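Local coordinates for DUF115 domain-containing protein (Magnetospirillum magneticum AMB-1, PDB 5MU5) that is a Maf glycosyltransferase involved in formation of the bacterial flagellum, where it probably glycosylates flagellin, at residues Arg407-Phe412 / Arg478-Tyr483; Val453-Asn458 / Ile468-Arg473; Ala489-Cys492 / Met497-Asn500. All coordinates share one frame; numbering follows the deposited sequence.

In the fold
Contacts 1 and 3 lie at the large mixed sheet. Contact 2 joins strand 453-456 of a small antiparallel sheet to helix 467-482. All three are on the same side of the chain's centre. Contact 2 is nested inside the loop closed by contact 1, and contact 3 follows both. Contacts 1 and 2 share helix 467-482, with their centres about 17 Å apart. Contacts 1 and 3 are about 8 Å apart between centres and meet in the sheet, where strands 408-412 and 488-491 are parallel neighbours. Contacts 2 and 3, about 12 Å apart centre to centre, touch through Asn458 and Asn491. One helix thus ties the small sheet to the large one near its edge.

Contact 1: Arg407-Phe412 / Arg478-Tyr483; sequences RELYLF and RIIGRY
In a beta-alpha connection of the large mixed sheet, Arg407, beside strand 408-412, meets Tyr483, which follows helix 467-482. The guanidinium of Arg407 comes up to the CD2-CE2 side of the Tyr483 ring. NH2 of Arg407 lies 3.5 Å from CD2 of Tyr483, near the plane of the ring. Seen from the arginine, CD2 sits over one face of the guanidinium, offset toward its rim. The two planes are 60° apart, so this is an edge approach and not a flat stack. The arginine chain bends at chi2 (-69°), and this brings its end nearer the Tyr483 ring than its first bond would suggest. NH1 of Arg407 is held by the carbonyl oxygen of Leu402 in helix 393-404, whose side chain also touches Tyr483.

Further along the strand the contact is apolar and looser. CD2 of Leu409 faces CG1 of Ile480 at 4.5 Å. Leu409 also packs on Val275 and Ile277 of the next strand, while Ile480 reaches Thr398. The side chains of both residues are buried between sheet and helix. Strand 408-412 and its parallel neighbour 488-491 are joined through helix 467-482, with a long insert carrying strands 453-456 and 462-465 ahead of the helix. This is the beta-alpha-beta crossover typical of a Rossmann-like parallel sheet.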
loop_
_atom_site.group_PDB
_atom_site.type_symbol
_atom_site.label_atom_id
_atom_site.label_comp_id
_atom_site.label_asym_id
_atom_site.label_seq_id
_atom_site.Cartn_x
_atom_site.Cartn_y
_atom_site.Cartn_z
ATOM N N ARG A 407 -13.321 -6.569 -24.785
ATOM C CA ARG A 407 -14.409 -5.872 -24.137
ATOM C C ARG A 407 -15.569 -6.767 -23.710
ATOM O O ARG A 407 -16.199 -6.489 -22.691
ATOM C CB ARG A 407 -14.883 -4.742 -25.033
ATOM C CG ARG A 407 -13.819 -3.657 -25.255
ATOM C CD ARG A 407 -13.563 -2.863 -23.982
ATOM N NE ARG A 407 -12.534 -1.828 -24.143
ATOM C CZ ARG A 407 -11.236 -1.992 -23.924
ATOM N NH1 ARG A 407 -10.750 -3.169 -23.532
ATOM N NH2 ARG A 407 -10.411 -0.968 -24.071
ATOM N N GLU A 408 -15.825 -7.838 -24.454
ATOM C CA GLU A 408 -16.814 -8.810 -24.089
ATOM C C GLU A 408 -16.067 -9.915 -23.349
ATOM O O GLU A 408 -15.253 -10.625 -23.922
ATOM C CB GLU A 408 -17.532 -9.332 -25.321
ATOM C CG GLU A 408 -18.799 -10.127 -24.998
ATOM C CD GLU A 408 -19.457 -10.718 -26.241
ATOM O OE1 GLU A 408 -19.338 -10.108 -27.317
ATOM O OE2 GLU A 408 -20.104 -11.777 -26.149
ATOM N N LEU A 409 -16.330 -10.032 -22.060
ATOM C CA LEU A 409 -15.579 -10.923 -21.186
ATOM C C LEU A 409 -16.479 -11.919 -20.521
ATOM O O LEU A 409 -17.542 -11.557 -20.053
ATOM C CB LEU A 409 -14.934 -10.123 -20.052
ATOM C CG LEU A 409 -13.590 -9.447 -20.233
ATOM C CD1 LEU A 409 -13.559 -8.526 -21.432
ATOM C CD2 LEU A 409 -13.271 -8.664 -18.972
ATOM N N TYR A 410 -16.013 -13.161 -20.437
ATOM C CA TYR A 410 -16.722 -14.204 -19.721
ATOM C C TYR A 410 -15.795 -14.786 -18.681
ATOM O O TYR A 410 -14.682 -15.218 -18.995
ATOM C CB TYR A 410 -17.206 -15.278 -20.675
ATOM C CG TYR A 410 -18.227 -14.750 -21.646
ATOM C CD1 TYR A 410 -17.838 -14.115 -22.810
ATOM C CD2 TYR A 410 -19.587 -14.855 -21.383
ATOM C CE1 TYR A 410 -18.774 -13.608 -23.688
ATOM C CE2 TYR A 410 -20.530 -14.359 -22.262
ATOM C CZ TYR A 410 -20.113 -13.734 -23.407
ATOM O OH TYR A 410 -21.041 -13.245 -24.291
ATOM N N LEU A 411 -16.245 -14.780 -17.434
ATOM C CA LEU A 411 -15.479 -15.395 -16.360
ATOM C C LEU A 411 -15.950 -16.814 -16.042
ATOM O O LEU A 411 -17.125 -17.071 -15.833
ATOM C CB LEU A 411 -15.546 -14.559 -15.095
ATOM C CG LEU A 411 -15.257 -13.069 -15.202
ATOM C CD1 LEU A 411 -15.465 -12.482 -13.813
ATOM C CD2 LEU A 411 -13.869 -12.756 -15.735
ATOM N N PHE A 412 -14.996 -17.725 -15.980
ATOM C CA PHE A 412 -15.239 -19.097 -15.611
ATOM C C PHE A 412 -14.233 -19.460 -14.523
ATOM O O PHE A 412 -13.077 -19.015 -14.556
ATOM C CB PHE A 412 -15.042 -20.016 -16.813
ATOM C CG PHE A 412 -15.979 -19.745 -17.948
ATOM C CD1 PHE A 412 -15.637 -18.842 -18.932
ATOM C CD2 PHE A 412 -17.169 -20.431 -18.053
ATOM C CE1 PHE A 412 -16.486 -18.614 -20.006
ATOM C CE2 PHE A 412 -18.029 -20.202 -19.104
ATOM C CZ PHE A 412 -17.688 -19.299 -20.087
ATOM N N ARG A 478 -13.319 -3.354 -9.853
ATOM C CA ARG A 478 -12.744 -2.053 -10.096
ATOM C C ARG A 478 -12.113 -1.968 -11.520
ATOM O O ARG A 478 -12.354 -1.014 -12.228
ATOM C CB ARG A 478 -11.731 -1.719 -8.980
ATOM C CG ARG A 478 -10.924 -0.452 -9.238
ATOM C CD ARG A 478 -10.028 -0.032 -8.062
ATOM N NE ARG A 478 -9.036 -1.054 -7.696
ATOM C CZ ARG A 478 -9.129 -1.896 -6.657
ATOM N NH1 ARG A 478 -10.174 -1.877 -5.826
ATOM N NH2 ARG A 478 -8.151 -2.772 -6.436
ATOM N N ILE A 479 -11.307 -2.931 -11.955
ATOM C CA ILE A 479 -10.708 -2.791 -13.298
ATOM C C ILE A 479 -11.793 -2.855 -14.366
ATOM O O ILE A 479 -11.804 -2.070 -15.308
ATOM C CB ILE A 479 -9.548 -3.799 -13.576
ATOM C CG1 ILE A 479 -8.741 -3.375 -14.804
ATOM C CG2 ILE A 479 -10.053 -5.212 -13.766
ATOM C CD1 ILE A 479 -7.991 -2.077 -14.618
ATOM N N ILE A 480 -12.756 -3.740 -14.196
ATOM C CA ILE A 480 -13.820 -3.846 -15.179
ATOM C C ILE A 480 -14.592 -2.539 -15.264
ATOM O O ILE A 480 -14.870 -2.045 -16.364
ATOM C CB ILE A 480 -14.720 -5.052 -14.909
ATOM C CG1 ILE A 480 -13.933 -6.339 -15.221
ATOM C CG2 ILE A 480 -15.939 -5.010 -15.799
ATOM C CD1 ILE A 480 -14.539 -7.605 -14.657
ATOM N N GLY A 481 -14.910 -1.965 -14.105
ATOM C CA GLY A 481 -15.571 -0.668 -14.042
ATOM C C GLY A 481 -14.885 0.457 -14.806
ATOM O O GLY A 481 -15.541 1.262 -15.421
ATOM N N ARG A 482 -13.568 0.501 -14.799
ATOM C CA ARG A 482 -12.844 1.540 -15.539
ATOM C C ARG A 482 -12.985 1.463 -17.076
ATOM O O ARG A 482 -12.656 2.418 -17.765
ATOM C CB ARG A 482 -11.378 1.544 -15.141
ATOM C CG ARG A 482 -11.179 1.918 -13.678
ATOM C CD ARG A 482 -9.724 1.832 -13.246
ATOM N NE ARG A 482 -8.912 2.769 -14.016
ATOM C CZ ARG A 482 -7.580 2.772 -14.068
ATOM N NH1 ARG A 482 -6.867 1.874 -13.388
ATOM N NH2 ARG A 482 -6.958 3.683 -14.817
ATOM N N TYR A 483 -13.500 0.355 -17.612
ATOM C CA TYR A 483 -13.684 0.216 -19.057
ATOM C C TYR A 483 -15.140 0.182 -19.476
ATOM O O TYR A 483 -15.457 -0.133 -20.624
ATOM C CB TYR A 483 -12.985 -1.063 -19.540
ATOM C CG TYR A 483 -11.465 -1.024 -19.513
ATOM C CD1 TYR A 483 -10.765 -1.327 -18.357
ATOM C CD2 TYR A 483 -10.745 -0.688 -20.638
ATOM C CE1 TYR A 483 -9.375 -1.302 -18.323
ATOM C CE2 TYR A 483 -9.361 -0.682 -20.636
ATOM C CZ TYR A 483 -8.682 -0.987 -19.481
ATOM O OH TYR A 483 -7.323 -0.974 -19.473
#

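Contact 2: Val453-Asn458 / Ile468-Arg473; sequences VREPGN and IMLWTR. With EDO (1,2-ethanediol), chain G.
Leu470 and Arg473, one helical turn apart, meet Val453 and Glu455 of the strand. The packed part is apolar. CD1 of Leu470 lies 3.7 Å from CG2 of Val453. Its other methyl, CD2, rests 3.6 Å from CG of Glu455. The same CD2 also covers one face of the Arg473 guanidinium, near its rim. Glu455 is bent at chi2 (-58°), which turns its carboxylate toward the arginine. NH1 of Arg473 then donates to OE1 of Glu455 at 3.0 Å, in a salt bridge with an N-H...O angle of 152°. The oxygen lies in the guanidinium plane, but the donor meets it from above the carboxylate plane. Strand 453-456 is an outer strand of a three-stranded antiparallel sheet, and it pairs with strand 462-465 just before helix 467-482 begins. With an alanine in place of Glu455, NH1 of Arg473 would probably lose its charged mate, and CD2 of Leu470 the CG it rests against. The other side is looser and wetter. A water takes a bond from NH1 of Arg473 and gives a long one to O of Pro456, at 3.3 Å. Arg454 is exposed, and its NH2 holds O2 of an ethanediol, probably from the crystallisation liquor, at 3.2 Å.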
loop_
_atom_site.group_PDB
_atom_site.type_symbol
_atom_site.label_atom_id
_atom_site.label_comp_id
_atom_site.label_asym_id
_atom_site.label_seq_id
_atom_site.Cartn_x
_atom_site.Cartn_y
_atom_site.Cartn_z
ATOM N N VAL A 453 -16.240 -15.314 5.465
ATOM C CA VAL A 453 -17.384 -14.436 5.628
ATOM C C VAL A 453 -18.461 -14.736 4.582
ATOM O O VAL A 453 -18.165 -15.118 3.468
ATOM C CB VAL A 453 -16.978 -12.967 5.560
ATOM C CG1 VAL A 453 -15.974 -12.678 6.659
ATOM C CG2 VAL A 453 -16.405 -12.603 4.202
ATOM N N ARG A 454 -19.710 -14.553 4.957
ATOM C CA ARG A 454 -20.832 -14.751 4.047
ATOM C C ARG A 454 -21.002 -13.583 3.055
ATOM O O ARG A 454 -21.118 -12.436 3.447
ATOM C CB ARG A 454 -22.118 -14.969 4.845
ATOM C CG ARG A 454 -22.096 -16.261 5.662
ATOM C CD ARG A 454 -23.209 -16.341 6.701
ATOM N NE ARG A 454 -24.534 -16.382 6.092
ATOM C CZ ARG A 454 -25.225 -17.488 5.817
ATOM N NH1 ARG A 454 -24.733 -18.692 6.076
ATOM N NH2 ARG A 454 -26.428 -17.392 5.276
ATOM N N GLU A 455 -21.048 -13.898 1.770
ATOM C CA GLU A 455 -21.122 -12.879 0.738
ATOM C C GLU A 455 -22.200 -13.230 -0.261
ATOM O O GLU A 455 -22.459 -14.395 -0.482
ATOM C CB GLU A 455 -19.780 -12.766 0.006
ATOM C CG GLU A 455 -18.640 -12.218 0.850
ATOM C CD GLU A 455 -18.917 -10.829 1.426
ATOM O OE1 GLU A 455 -19.327 -9.917 0.667
ATOM O OE2 GLU A 455 -18.731 -10.649 2.649
ATOM N N PRO A 456 -22.829 -12.223 -0.877
ATOM C CA PRO A 456 -23.820 -12.571 -1.888
ATOM C C PRO A 456 -23.160 -13.343 -3.031
ATOM O O PRO A 456 -22.019 -13.047 -3.413
ATOM C CB PRO A 456 -24.341 -11.201 -2.379
ATOM C CG PRO A 456 -23.321 -10.220 -1.942
ATOM C CD PRO A 456 -22.739 -10.765 -0.682
ATOM N N GLY A 457 -23.874 -14.331 -3.547
ATOM C CA GLY A 457 -23.359 -15.179 -4.584
ATOM C C GLY A 457 -23.722 -14.645 -5.943
ATOM O O GLY A 457 -24.716 -13.937 -6.092
ATOM N N ASN A 458 -22.909 -14.984 -6.937
ATOM C CA ASN A 458 -23.180 -14.605 -8.319
ATOM C C ASN A 458 -24.561 -15.092 -8.786
ATOM O O ASN A 458 -25.299 -14.350 -9.466
ATOM C CB ASN A 458 -22.094 -15.172 -9.223
ATOM C CG ASN A 458 -22.230 -14.723 -10.666
ATOM O OD1 ASN A 458 -22.329 -13.529 -10.952
ATOM N ND2 ASN A 458 -22.202 -15.688 -11.591
ATOM N N ILE A 468 -8.524 -12.704 1.245
ATOM C CA ILE A 468 -7.735 -12.571 0.011
ATOM C C ILE A 468 -8.638 -12.611 -1.229
ATOM O O ILE A 468 -8.369 -11.938 -2.249
ATOM C CB ILE A 468 -6.614 -13.651 -0.101
ATOM C CG1 ILE A 468 -5.765 -13.496 -1.386
ATOM C CG2 ILE A 468 -7.200 -15.057 -0.146
ATOM C CD1 ILE A 468 -5.021 -12.183 -1.549
ATOM N N MET A 469 -9.699 -13.406 -1.137
ATOM C CA MET A 469 -10.661 -13.520 -2.212
ATOM C C MET A 469 -11.533 -12.256 -2.387
ATOM O O MET A 469 -11.928 -11.907 -3.508
ATOM C CB MET A 469 -11.480 -14.780 -1.997
ATOM C CG MET A 469 -10.574 -15.997 -2.028
ATOM S SD MET A 469 -11.450 -17.530 -2.244
ATOM C CE MET A 469 -12.031 -17.977 -0.612
ATOM N N LEU A 470 -11.808 -11.553 -1.294
ATOM C CA LEU A 470 -12.591 -10.329 -1.380
ATOM C C LEU A 470 -11.758 -9.226 -2.037
ATOM O O LEU A 470 -12.299 -8.433 -2.804
ATOM C CB LEU A 470 -13.090 -9.890 -0.003
ATOM C CG LEU A 470 -13.876 -10.969 0.772
ATOM C CD1 LEU A 470 -14.027 -10.559 2.225
ATOM C CD2 LEU A 470 -15.227 -11.247 0.168
ATOM N N TRP A 471 -10.456 -9.185 -1.747
ATOM C CA TRP A 471 -9.550 -8.217 -2.392
ATOM C C TRP A 471 -9.478 -8.516 -3.871
ATOM O O TRP A 471 -9.527 -7.620 -4.694
ATOM C CB TRP A 471 -8.127 -8.268 -1.832
ATOM C CG TRP A 471 -8.004 -7.989 -0.353
ATOM C CD1 TRP A 471 -8.871 -7.286 0.432
ATOM C CD2 TRP A 471 -6.903 -8.354 0.493
ATOM N NE1 TRP A 471 -8.405 -7.240 1.714
ATOM C CE2 TRP A 471 -7.193 -7.873 1.782
ATOM C CE3 TRP A 471 -5.702 -9.042 0.280
ATOM C CZ2 TRP A 471 -6.331 -8.066 2.871
ATOM C CZ3 TRP A 471 -4.838 -9.244 1.369
ATOM C CH2 TRP A 471 -5.166 -8.760 2.650
ATOM N N THR A 472 -9.390 -9.798 -4.201
ATOM C CA THR A 472 -9.369 -10.215 -5.577
ATOM C C THR A 472 -10.655 -9.795 -6.234
ATOM O O THR A 472 -10.626 -9.216 -7.313
ATOM C CB THR A 472 -9.179 -11.730 -5.686
ATOM O OG1 THR A 472 -7.892 -12.075 -5.180
ATOM C CG2 THR A 472 -9.281 -12.191 -7.148
ATOM N N ARG A 473 -11.788 -10.085 -5.587
ATOM C CA ARG A 473 -13.097 -9.672 -6.098
ATOM C C ARG A 473 -13.207 -8.174 -6.299
ATOM O O ARG A 473 -13.749 -7.709 -7.313
ATOM C CB ARG A 473 -14.185 -10.107 -5.135
ATOM C CG ARG A 473 -15.590 -9.675 -5.524
ATOM C CD ARG A 473 -16.501 -9.768 -4.312
ATOM N NE ARG A 473 -16.171 -8.724 -3.368
ATOM C CZ ARG A 473 -16.701 -8.604 -2.157
ATOM N NH1 ARG A 473 -17.615 -9.473 -1.733
ATOM N NH2 ARG A 473 -16.303 -7.606 -1.372
HETATM C C1 EDO G . -27.970 -20.652 6.698
HETATM O O1 EDO G . -27.062 -21.715 6.957
HETATM C C2 EDO G . -28.683 -20.905 5.378
HETATM O O2 EDO G . -28.384 -19.826 4.486
HETATM O O HOH W 1 -19.793 -10.670 -3.401
#

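Contact 3: Ala489-Cys492 / Met497-Asn500; sequences AFNC and MIEN
Asn491 and Ile498 meet where strand 488-491, a parallel strand of the Rossmann-like alpha/beta sheet, faces the loop leading to edge strand 502-503. ND2 of Asn491 lies 3.7 Å from CD1 of Ile498, and the two side chains cross at about a right angle. CG of Asn491 is opposite the backbone N (chi1 -173°), which carries the amide toward the loop. Two residues back, CB of Ala489 packs against O of Asn500 at 3.8 Å.

Water joins the segments at both places. One water accepts from ND2 of Asn491 at 2.9 Å. It also accepts from the backbone N of Ile498, at 2.7 Å. The other accepts from N of Ala489 and donates to O of Asn500.

The next shell fixes these groups. OD1 of Asn491 takes a bond from the backbone N of Ser493, so both ends of the amide are engaged. Ile498 also packs on Leu411 of the neighbouring strand and on Leu476 of helix 467-482. Its side chain thus fills space between sheet, loop and helix. The Asn500 amide turns away from the strand, with OD1 bonded to NH1 of Arg484 and ND2 to O of Gly477.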
loop_
_atom_site.group_PDB
_atom_site.type_symbol
_atom_site.label_atom_id
_atom_site.label_comp_id
_atom_site.label_asym_id
_atom_site.label_seq_id
_atom_site.Cartn_x
_atom_site.Cartn_y
_atom_site.Cartn_z
ATOM N N ALA A 489 -19.053 -7.536 -19.243
ATOM C CA ALA A 489 -18.542 -8.705 -18.547
ATOM C C ALA A 489 -19.620 -9.606 -17.953
ATOM O O ALA A 489 -20.520 -9.149 -17.265
ATOM C CB ALA A 489 -17.585 -8.270 -17.455
ATOM N N PHE A 490 -19.491 -10.902 -18.214
ATOM C CA PHE A 490 -20.422 -11.902 -17.733
ATOM C C PHE A 490 -19.715 -12.837 -16.790
ATOM O O PHE A 490 -18.561 -13.172 -17.000
ATOM C CB PHE A 490 -21.006 -12.664 -18.904
ATOM C CG PHE A 490 -21.729 -11.783 -19.872
ATOM C CD1 PHE A 490 -21.063 -11.220 -20.950
ATOM C CD2 PHE A 490 -23.065 -11.459 -19.673
ATOM C CE1 PHE A 490 -21.725 -10.389 -21.830
ATOM C CE2 PHE A 490 -23.729 -10.635 -20.552
ATOM C CZ PHE A 490 -23.062 -10.094 -21.623
ATOM N N ASN A 491 -20.380 -13.215 -15.707
ATOM C CA ASN A 491 -19.783 -14.139 -14.766
ATOM C C ASN A 491 -20.591 -15.409 -14.837
ATOM O O ASN A 491 -21.766 -15.392 -14.491
ATOM C CB ASN A 491 -19.795 -13.572 -13.352
ATOM C CG ASN A 491 -19.036 -14.445 -12.364
ATOM O OD1 ASN A 491 -18.414 -15.459 -12.734
ATOM N ND2 ASN A 491 -19.075 -14.054 -11.094
ATOM N N CYS A 492 -19.962 -16.482 -15.323
ATOM C CA CYS A 492 -20.579 -17.802 -15.384
ATOM C C CYS A 492 -20.196 -18.688 -14.198
ATOM O O CYS A 492 -20.689 -19.825 -14.074
ATOM C CB CYS A 492 -20.204 -18.514 -16.700
ATOM S SG CYS A 492 -20.632 -17.604 -18.221
ATOM N N MET A 497 -20.599 -12.770 -6.136
ATOM C CA MET A 497 -21.006 -11.699 -7.024
ATOM C C MET A 497 -19.819 -10.724 -7.182
ATOM O O MET A 497 -19.205 -10.276 -6.200
ATOM C CB MET A 497 -22.205 -10.950 -6.404
ATOM C CG MET A 497 -22.776 -9.839 -7.280
ATOM S SD MET A 497 -23.518 -10.471 -8.811
ATOM C CE MET A 497 -25.140 -10.889 -8.142
ATOM N N ILE A 498 -19.485 -10.409 -8.423
ATOM C CA ILE A 498 -18.450 -9.440 -8.729
ATOM C C ILE A 498 -19.124 -8.202 -9.347
ATOM O O ILE A 498 -19.917 -8.324 -10.282
ATOM C CB ILE A 498 -17.431 -10.039 -9.705
ATOM C CG1 ILE A 498 -16.855 -11.342 -9.124
ATOM C CG2 ILE A 498 -16.332 -9.044 -10.006
ATOM C CD1 ILE A 498 -16.081 -12.181 -10.121
ATOM N N GLU A 499 -18.846 -7.027 -8.798
ATOM C CA GLU A 499 -19.358 -5.773 -9.361
ATOM C C GLU A 499 -18.968 -5.622 -10.826
ATOM O O GLU A 499 -17.897 -6.067 -11.249
ATOM C CB GLU A 499 -18.756 -4.546 -8.648
ATOM C CG GLU A 499 -19.207 -4.318 -7.231
ATOM C CD GLU A 499 -18.542 -3.095 -6.602
ATOM O OE1 GLU A 499 -18.683 -1.973 -7.142
ATOM O OE2 GLU A 499 -17.887 -3.244 -5.549
ATOM N N ASN A 500 -19.820 -4.922 -11.561
ATOM C CA ASN A 500 -19.638 -4.649 -12.969
ATOM C C ASN A 500 -19.648 -5.880 -13.866
ATOM O O ASN A 500 -19.088 -5.849 -14.959
ATOM C CB ASN A 500 -18.384 -3.822 -13.159
ATOM C CG ASN A 500 -18.508 -2.472 -12.520
ATOM O OD1 ASN A 500 -19.447 -1.778 -12.795
ATOM N ND2 ASN A 500 -17.562 -2.096 -11.691
HETATM O O HOH W 2 -19.700 -5.157 -17.518
HETATM O O HOH W 3 -20.590 -11.602 -10.602
#